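Local coordinates for protein putative S41 protease (Bacteroides fragilis NCTC 9343, PDB 3K50) that is probably a serine peptidase of family S41 that cleaves peptide bonds, although its function has not been established, at residues V228-Y233 with Y294-N299. Residues are numbered along the deposited sequence; the frame is centred on the assembly and turned at random.
Sequences VLDLRY and YVLTTN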
ATOM      1  N   VAL A 228      -3.872  15.961   1.772  1.00 30.59           N
ATOM      2  CA  VAL A 228      -3.859  14.748   2.567  1.00 30.32           C
ATOM      3  C   VAL A 228      -3.691  13.566   1.588  1.00 30.12           C
ATOM      4  O   VAL A 228      -4.591  13.279   0.787  1.00 27.50           O
ATOM      5  CB  VAL A 228      -5.137  14.582   3.360  1.00 31.31           C
ATOM      6  CG1 VAL A 228      -5.103  13.280   4.146  1.00 24.09           C
ATOM      7  CG2 VAL A 228      -5.348  15.786   4.277  1.00 24.23           C
ATOM      8  N   LEU A 229      -2.513  12.953   1.604  1.00 32.57           N
ATOM      9  CA  LEU A 229      -2.198  11.778   0.784  1.00 28.98           C
ATOM     10  C   LEU A 229      -2.374  10.506   1.662  1.00 28.50           C
ATOM     11  O   LEU A 229      -1.591  10.262   2.581  1.00 29.27           O
ATOM     12  CB  LEU A 229      -0.772  11.898   0.262  1.00 30.28           C
ATOM     13  CG  LEU A 229      -0.159  10.756  -0.553  1.00 23.76           C
ATOM     14  CD1 LEU A 229      -0.780  10.622  -1.895  1.00 24.72           C
ATOM     15  CD2 LEU A 229       1.409  10.994  -0.685  1.00 23.91           C
ATOM     16  N   ASP A 230      -3.404   9.709   1.356  1.00 29.37           N
ATOM     17  CA  ASP A 230      -3.764   8.540   2.137  1.00 31.21           C
ATOM     18  C   ASP A 230      -3.064   7.296   1.553  1.00 29.56           C
ATOM     19  O   ASP A 230      -3.462   6.758   0.528  1.00 28.82           O
ATOM     20  CB  ASP A 230      -5.316   8.448   2.155  1.00 31.87           C
ATOM     21  CG  ASP A 230      -5.848   7.430   3.119  1.00 31.59           C
ATOM     22  OD1 ASP A 230      -5.078   6.577   3.597  1.00 26.12           O
ATOM     23  OD2 ASP A 230      -7.064   7.495   3.436  1.00 28.63           O
ATOM     24  N   LEU A 231      -1.956   6.890   2.190  1.00 29.42           N
ATOM     25  CA  LEU A 231      -1.172   5.725   1.804  1.00 27.60           C
ATOM     26  C   LEU A 231      -1.344   4.588   2.826  1.00 30.84           C
ATOM     27  O   LEU A 231      -0.541   3.668   2.942  1.00 32.64           O
ATOM     28  CB  LEU A 231       0.290   6.137   1.765  1.00 30.26           C
ATOM     29  CG  LEU A 231       0.696   7.248   0.816  1.00 29.04           C
ATOM     30  CD1 LEU A 231       2.258   7.536   0.868  1.00 22.71           C
ATOM     31  CD2 LEU A 231       0.219   6.941  -0.620  1.00 24.62           C
ATOM     32  N   ARG A 232      -2.416   4.617   3.576  1.00 31.91           N
ATOM     33  CA  ARG A 232      -2.512   3.678   4.683  1.00 28.95           C
ATOM     34  C   ARG A 232      -2.390   2.186   4.386  1.00 28.54           C
ATOM     35  O   ARG A 232      -1.972   1.431   5.280  1.00 29.28           O
ATOM     36  CB  ARG A 232      -3.787   3.935   5.515  1.00 29.41           C
ATOM     37  CG  ARG A 232      -5.065   3.409   4.921  1.00 28.47           C
ATOM     38  CD  ARG A 232      -6.221   3.769   5.827  1.00 26.13           C
ATOM     39  NE  ARG A 232      -6.609   5.163   5.681  1.00 28.84           N
ATOM     40  CZ  ARG A 232      -7.503   5.808   6.436  1.00 28.85           C
ATOM     41  NH1 ARG A 232      -8.061   5.229   7.503  1.00 30.33           N
ATOM     42  NH2 ARG A 232      -7.785   7.087   6.153  1.00 27.08           N
ATOM     43  N   TYR A 233      -2.827   1.754   3.214  1.00 25.30           N
ATOM     44  CA  TYR A 233      -2.781   0.377   2.850  1.00 27.49           C
ATOM     45  C   TYR A 233      -1.895   0.192   1.643  1.00 29.01           C
ATOM     46  O   TYR A 233      -1.940  -0.858   1.022  1.00 28.95           O
ATOM     47  CB  TYR A 233      -4.211  -0.177   2.524  1.00 28.28           C
ATOM     48  CG  TYR A 233      -5.216  -0.067   3.608  1.00 25.84           C
ATOM     49  CD1 TYR A 233      -4.860  -0.299   4.954  1.00 25.32           C
ATOM     50  CD2 TYR A 233      -6.595   0.153   3.309  1.00 28.44           C
ATOM     51  CE1 TYR A 233      -5.774  -0.161   5.926  1.00 28.61           C
ATOM     52  CE2 TYR A 233      -7.531   0.224   4.315  1.00 28.69           C
ATOM     53  CZ  TYR A 233      -7.109   0.070   5.615  1.00 26.20           C
ATOM     54  OH  TYR A 233      -8.028   0.199   6.637  1.00 25.13           O
ATOM     55  N   TYR A 294       0.152  16.136   4.424  1.00 29.27           N
ATOM     56  CA  TYR A 294      -0.239  15.200   5.509  1.00 25.91           C
ATOM     57  C   TYR A 294      -0.355  13.837   4.809  1.00 27.61           C
ATOM     58  O   TYR A 294      -1.049  13.694   3.766  1.00 30.77           O
ATOM     59  CB  TYR A 294      -1.540  15.609   6.204  1.00 23.36           C
ATOM     60  CG  TYR A 294      -1.434  16.975   6.851  1.00 29.80           C
ATOM     61  CD1 TYR A 294      -1.530  18.130   6.094  1.00 26.62           C
ATOM     62  CD2 TYR A 294      -1.153  17.110   8.215  1.00 31.99           C
ATOM     63  CE1 TYR A 294      -1.401  19.393   6.683  1.00 26.64           C
ATOM     64  CE2 TYR A 294      -0.994  18.375   8.797  1.00 31.07           C
ATOM     65  CZ  TYR A 294      -1.097  19.500   8.019  1.00 27.86           C
ATOM     66  OH  TYR A 294      -0.942  20.758   8.556  1.00 29.22           O
ATOM     67  N   VAL A 295       0.366  12.862   5.354  1.00 29.61           N
ATOM     68  CA  VAL A 295       0.438  11.507   4.825  1.00 27.36           C
ATOM     69  C   VAL A 295      -0.125  10.554   5.884  1.00 25.25           C
ATOM     70  O   VAL A 295       0.304  10.570   7.047  1.00 27.96           O
ATOM     71  CB  VAL A 295       1.884  11.136   4.400  1.00 30.75           C
ATOM     72  CG1 VAL A 295       1.933   9.668   3.832  1.00 27.21           C
ATOM     73  CG2 VAL A 295       2.404  12.126   3.347  1.00 26.85           C
ATOM     74  N   LEU A 296      -1.186   9.844   5.504  1.00 28.53           N
ATOM     75  CA  LEU A 296      -1.836   8.853   6.379  1.00 28.36           C
ATOM     76  C   LEU A 296      -1.198   7.473   6.207  1.00 26.94           C
ATOM     77  O   LEU A 296      -1.121   6.947   5.082  1.00 29.45           O
ATOM     78  CB  LEU A 296      -3.333   8.821   6.080  1.00 26.86           C
ATOM     79  CG  LEU A 296      -4.068  10.157   5.990  1.00 31.48           C
ATOM     80  CD1 LEU A 296      -5.585   9.984   5.817  1.00 28.74           C
ATOM     81  CD2 LEU A 296      -3.776  11.014   7.227  1.00 24.78           C
ATOM     82  N   THR A 297      -0.753   6.897   7.319  1.00 31.12           N
ATOM     83  CA  THR A 297       0.077   5.665   7.324  1.00 31.11           C
ATOM     84  C   THR A 297      -0.371   4.579   8.280  1.00 28.24           C
ATOM     85  O   THR A 297      -1.088   4.861   9.213  1.00 28.51           O
ATOM     86  CB  THR A 297       1.578   6.034   7.712  1.00 35.05           C
ATOM     87  OG1 THR A 297       1.658   6.549   9.053  1.00 29.77           O
ATOM     88  CG2 THR A 297       2.139   7.081   6.780  1.00 28.55           C
ATOM     89  N   THR A 298      -0.017   3.323   7.972  1.00 26.57           N
ATOM     90  CA  THR A 298      -0.158   2.219   8.905  1.00 26.76           C
ATOM     91  C   THR A 298       1.064   1.346   8.703  1.00 31.85           C
ATOM     92  O   THR A 298       1.953   1.663   7.880  1.00 27.66           O
ATOM     93  CB  THR A 298      -1.439   1.363   8.736  1.00 34.22           C
ATOM     94  OG1 THR A 298      -1.397   0.641   7.495  1.00 30.09           O
ATOM     95  CG2 THR A 298      -2.731   2.227   8.864  1.00 26.24           C
ATOM     96  N   ASN A 299       1.132   0.264   9.470  1.00 30.08           N
ATOM     97  CA  ASN A 299       2.173  -0.727   9.305  1.00 32.78           C
ATOM     98  C   ASN A 299       2.178  -1.288   7.879  1.00 29.58           C
ATOM     99  O   ASN A 299       3.172  -1.817   7.456  1.00 32.03           O
ATOM    100  CB  ASN A 299       2.020  -1.906  10.275  1.00 35.96           C
ATOM    101  CG  ASN A 299       2.165  -1.549  11.775  1.00 38.62           C
ATOM    102  OD1 ASN A 299       1.930  -2.450  12.580  1.00 37.73           O
ATOM    103  ND2 ASN A 299       2.532  -0.286  12.167  1.00 30.16           N
TER
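L229 lies beside V295, and D230 beside L296, in two parallel strands whose backbones carry the first bonds. L229 N gives a hydrogen bond to Y294 O at 2.7 Å, and L296 N gives one to L229 O at 3.0 Å. A weak third bond runs from L231 N to L296 O.

On one face, the L296 side chain lies against V228, D230 and R232. With CG anti to the carbonyl carbon (chi1 -47°), L296 turns CD1 to V228 CG1 at 3.7 Å. L296 CD1 also touches the carboxylate of D230 and NH2 of R232. On the other face, L231 CD1 rests on V295 CG1 at 3.7 Å.

The charged groups beside L296 are fixed by each other. R232 bends at chi3 (77°) and grips D230 side-on. R232 NE reaches D230 OD1 at 2.9 Å, nearly straight and in the guanidinium plane, while R232 NH2 forms a salt bridge with D230 OD2. Y191 also bonds D230 OD2, and E372 and E387 hold NH1 of R232. This network probably keeps both buried groups charged.

Past the strands, T298 OG1 lies 2.4 Å from R232 O, too short to be taken at face value, and also bonds A300 N. T301 ties the two loops together, bonding L231 O and T298 N. Strands 187-194 and 317-322 flank the pair, and helix 388-398 packs on V228 and Y294. Adjacent parallel strands at the centre of a mixed sheet are characteristic of the ClpP/crotonase-like core of S41 peptidases.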